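Local coordinates for acetoin utilization protein AcuB, putative (Vibrio cholerae, PDB 2O16) that is of unknown function but carries a CBS-domain pair that may bind an adenine nucleotide and act in acetoin utilization, at residues 8-13 / 122-127. Numbering follows the deposited sequence.
Sequences EDMMTR and GIITDS. With PO4 (phosphate ion), chain C.
T12 and I123 form an antiparallel hydrogen-bonded pair. T12 N gives its hydrogen to I123 O at 2.9 Å, and I123 N returns one to T12 O at 3.0 Å. With CG1 between the backbone N and the carbonyl carbon (chi1 57°), I123 meets T12 CB through that branch at 3.9 Å. M11, just before strand 12-13, sets CB against I123 O at 3.4 Å. Its chain beyond CG is extended (chi2 -176°), which carries SD to 3.9 Å from G122 CA. Its methyl CE sits over the rim of one face of the R13 guanidinium, 3.6 Å above the plane. The M10 chain bends at chi2 and chi3, bringing SD to 4.1 Å from I124 CG2, and the two side chains cross at about a right angle. T12 OG1 is hydrogen-bonded to D128 and also accepts from a water that bridges to T125 OG1. T125 is the N-cap of helix 126-141; its OG1 takes a weak bond from S127 N. S127 OG donates to phosphate O4 at 2.9 Å. The phosphate, probably from the crystallisation liquor, also bonds R37 N and H38 ND1. This threonine-capped turn with D128 resembles nucleotide sites of CBS pairs, so the phosphate may mark one. Strand 119-124 runs between 12-13 and 112-116. M10 and I124 meet F129 of helix 126-141, while I123 touches P40 of strand 38-42.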
ATOM      1  N   GLU A   8     -11.671  -1.960  -6.228  1.00 24.23           N
ATOM      2  CA  GLU A   8     -11.195  -3.226  -6.814  1.00 26.30           C
ATOM      3  C   GLU A   8     -10.952  -3.193  -8.326  1.00 26.30           C
ATOM      4  O   GLU A   8     -10.248  -4.059  -8.852  1.00 26.07           O
ATOM      5  CB  GLU A   8     -12.159  -4.371  -6.471  1.00 26.35           C
ATOM      6  CG  GLU A   8     -13.589  -4.155  -6.971  1.00 28.56           C
ATOM      7  CD  GLU A   8     -14.576  -5.177  -6.405  1.00 30.70           C
ATOM      8  OE1 GLU A   8     -14.150  -6.181  -5.768  1.00 34.69           O
ATOM      9  OE2 GLU A   8     -15.791  -4.966  -6.609  1.00 38.02           O
ATOM     10  N   ASP A   9     -11.550  -2.212  -9.013  1.00 26.62           N
ATOM     11  CA  ASP A   9     -11.423  -2.064 -10.471  1.00 27.05           C
ATOM     12  C   ASP A   9     -10.060  -1.490 -10.856  1.00 26.32           C
ATOM     13  O   ASP A   9      -9.598  -1.660 -11.996  1.00 27.34           O
ATOM     14  CB  ASP A   9     -12.547  -1.158 -11.025  1.00 28.23           C
ATOM     15  CG  ASP A   9     -13.935  -1.765 -10.881  1.00 29.46           C
ATOM     16  OD1 ASP A   9     -14.052  -3.009 -10.864  1.00 32.53           O
ATOM     17  OD2 ASP A   9     -14.931  -0.988 -10.815  1.00 31.83           O
ATOM     18  N   MET A  10      -9.382  -0.844  -9.908  1.00 25.20           N
ATOM     19  CA  MET A  10      -8.135  -0.137 -10.219  1.00 23.83           C
ATOM     20  C   MET A  10      -6.959  -0.444  -9.309  1.00 22.71           C
ATOM     21  O   MET A  10      -5.834   0.002  -9.581  1.00 22.40           O
ATOM     22  CB  MET A  10      -8.395   1.381 -10.249  1.00 24.45           C
ATOM     23  CG  MET A  10      -8.913   1.964  -8.924  1.00 25.80           C
ATOM     24  SD  MET A  10      -7.544   2.261  -7.758  1.00 28.57           S
ATOM     25  CE  MET A  10      -6.822   3.743  -8.469  1.00 26.29           C
ATOM     26  N   MET A  11      -7.207  -1.180  -8.224  1.00 21.43           N
ATOM     27  CA  MET A  11      -6.150  -1.511  -7.250  1.00 21.07           C
ATOM     28  C   MET A  11      -5.140  -2.464  -7.854  1.00 21.26           C
ATOM     29  O   MET A  11      -5.451  -3.188  -8.805  1.00 21.62           O
ATOM     30  CB  MET A  11      -6.741  -2.131  -5.978  1.00 20.31           C
ATOM     31  CG  MET A  11      -7.415  -3.479  -6.176  1.00 20.81           C
ATOM     32  SD  MET A  11      -8.182  -4.118  -4.707  1.00 21.47           S
ATOM     33  CE  MET A  11      -8.680  -5.768  -5.209  1.00 18.37           C
ATOM     34  N   THR A  12      -3.935  -2.454  -7.294  1.00 21.38           N
ATOM     35  CA  THR A  12      -2.920  -3.453  -7.560  1.00 22.20           C
ATOM     36  C   THR A  12      -3.340  -4.715  -6.801  1.00 22.23           C
ATOM     37  O   THR A  12      -3.443  -4.697  -5.572  1.00 21.31           O
ATOM     38  CB  THR A  12      -1.517  -2.952  -7.089  1.00 21.53           C
ATOM     39  OG1 THR A  12      -1.082  -1.874  -7.924  1.00 23.55           O
ATOM     40  CG2 THR A  12      -0.462  -4.045  -7.099  1.00 22.01           C
ATOM     41  N   ARG A  13      -3.587  -5.802  -7.529  1.00 22.26           N
ATOM     42  CA  ARG A  13      -3.978  -7.050  -6.889  1.00 25.30           C
ATOM     43  C   ARG A  13      -2.720  -7.893  -6.578  1.00 24.54           C
ATOM     44  O   ARG A  13      -1.648  -7.611  -7.083  1.00 23.76           O
ATOM     45  CB  ARG A  13      -4.969  -7.818  -7.786  1.00 25.11           C
ATOM     46  CG  ARG A  13      -6.209  -7.023  -8.161  1.00 26.97           C
ATOM     47  CD  ARG A  13      -7.225  -7.900  -8.901  1.00 30.12           C
ATOM     48  NE  ARG A  13      -8.448  -7.165  -9.242  1.00 37.58           N
ATOM     49  CZ  ARG A  13      -9.629  -7.341  -8.649  1.00 40.06           C
ATOM     50  NH1 ARG A  13      -9.767  -8.238  -7.677  1.00 41.81           N
ATOM     51  NH2 ARG A  13     -10.681  -6.622  -9.038  1.00 41.08           N
ATOM     52  N   GLY A 122      -5.645  -6.335  -1.992  1.00 18.17           N
ATOM     53  CA  GLY A 122      -4.987  -5.429  -2.926  1.00 17.50           C
ATOM     54  C   GLY A 122      -4.430  -4.220  -2.207  1.00 17.81           C
ATOM     55  O   GLY A 122      -4.602  -4.086  -1.004  1.00 17.37           O
ATOM     56  N   ILE A 123      -3.770  -3.336  -2.962  1.00 18.61           N
ATOM     57  CA  ILE A 123      -3.374  -2.013  -2.452  1.00 19.03           C
ATOM     58  C   ILE A 123      -3.686  -0.951  -3.491  1.00 18.78           C
ATOM     59  O   ILE A 123      -3.689  -1.243  -4.692  1.00 18.09           O
ATOM     60  CB  ILE A 123      -1.856  -1.916  -2.088  1.00 19.34           C
ATOM     61  CG1 ILE A 123      -0.961  -2.278  -3.304  1.00 18.68           C
ATOM     62  CG2 ILE A 123      -1.568  -2.784  -0.822  1.00 21.97           C
ATOM     63  CD1 ILE A 123       0.593  -2.063  -3.072  1.00 21.82           C
ATOM     64  N   ILE A 124      -3.962   0.272  -3.023  1.00 18.36           N
ATOM     65  CA  ILE A 124      -4.048   1.419  -3.919  1.00 19.28           C
ATOM     66  C   ILE A 124      -2.804   2.254  -3.710  1.00 18.65           C
ATOM     67  O   ILE A 124      -2.542   2.701  -2.589  1.00 19.41           O
ATOM     68  CB  ILE A 124      -5.262   2.327  -3.609  1.00 18.23           C
ATOM     69  CG1 ILE A 124      -6.579   1.539  -3.626  1.00 19.59           C
ATOM     70  CG2 ILE A 124      -5.278   3.525  -4.600  1.00 20.32           C
ATOM     71  CD1 ILE A 124      -7.760   2.379  -3.128  1.00 21.47           C
ATOM     72  N   THR A 125      -2.027   2.473  -4.763  1.00 18.67           N
ATOM     73  CA  THR A 125      -0.865   3.354  -4.648  1.00 19.69           C
ATOM     74  C   THR A 125      -0.906   4.453  -5.694  1.00 19.47           C
ATOM     75  O   THR A 125      -1.735   4.419  -6.615  1.00 17.57           O
ATOM     76  CB  THR A 125       0.488   2.630  -4.854  1.00 20.69           C
ATOM     77  OG1 THR A 125       0.503   2.054  -6.150  1.00 24.29           O
ATOM     78  CG2 THR A 125       0.728   1.547  -3.774  1.00 21.98           C
ATOM     79  N   ASP A 126       0.009   5.422  -5.565  1.00 19.52           N
ATOM     80  CA  ASP A 126       0.112   6.464  -6.581  0.50 19.10           C
ATOM     81  C   ASP A 126       0.208   5.821  -7.985  1.00 19.33           C
ATOM     82  O   ASP A 126      -0.390   6.330  -8.947  1.00 18.55           O
ATOM     83  CB  ASP A 126       1.266   7.439  -6.272  0.50 18.36           C
ATOM     84  CG  ASP A 126       2.541   6.731  -5.805  0.50 16.34           C
ATOM     85  OD1 ASP A 126       2.747   5.551  -6.150  0.50 15.63           O
ATOM     86  OD2 ASP A 126       3.345   7.364  -5.098  0.50 18.09           O
ATOM     87  N   SER A 127       0.927   4.697  -8.101  1.00 19.99           N
ATOM     88  CA  SER A 127       1.054   4.030  -9.410  1.00 20.45           C
ATOM     89  C   SER A 127      -0.313   3.672 -10.020  1.00 18.87           C
ATOM     90  O   SER A 127      -0.511   3.783 -11.224  1.00 18.49           O
ATOM     91  CB  SER A 127       1.978   2.802  -9.354  1.00 21.53           C
ATOM     92  OG  SER A 127       3.228   3.171  -8.771  1.00 24.35           O
TER
HETATM   93  P   PO4 C   1       4.451   2.507  -5.111  1.00 24.81           P
HETATM   94  O1  PO4 C   1       4.585   1.589  -3.922  1.00 20.35           O
HETATM   95  O2  PO4 C   1       4.095   3.872  -4.553  1.00 26.39           O
HETATM   96  O3  PO4 C   1       5.832   2.576  -5.721  1.00 25.01           O
HETATM   97  O4  PO4 C   1       3.432   2.047  -6.138  1.00 24.24           O
HETATM   98  O   HOH W   1       0.816  -0.366  -6.861  1.00 35.65           O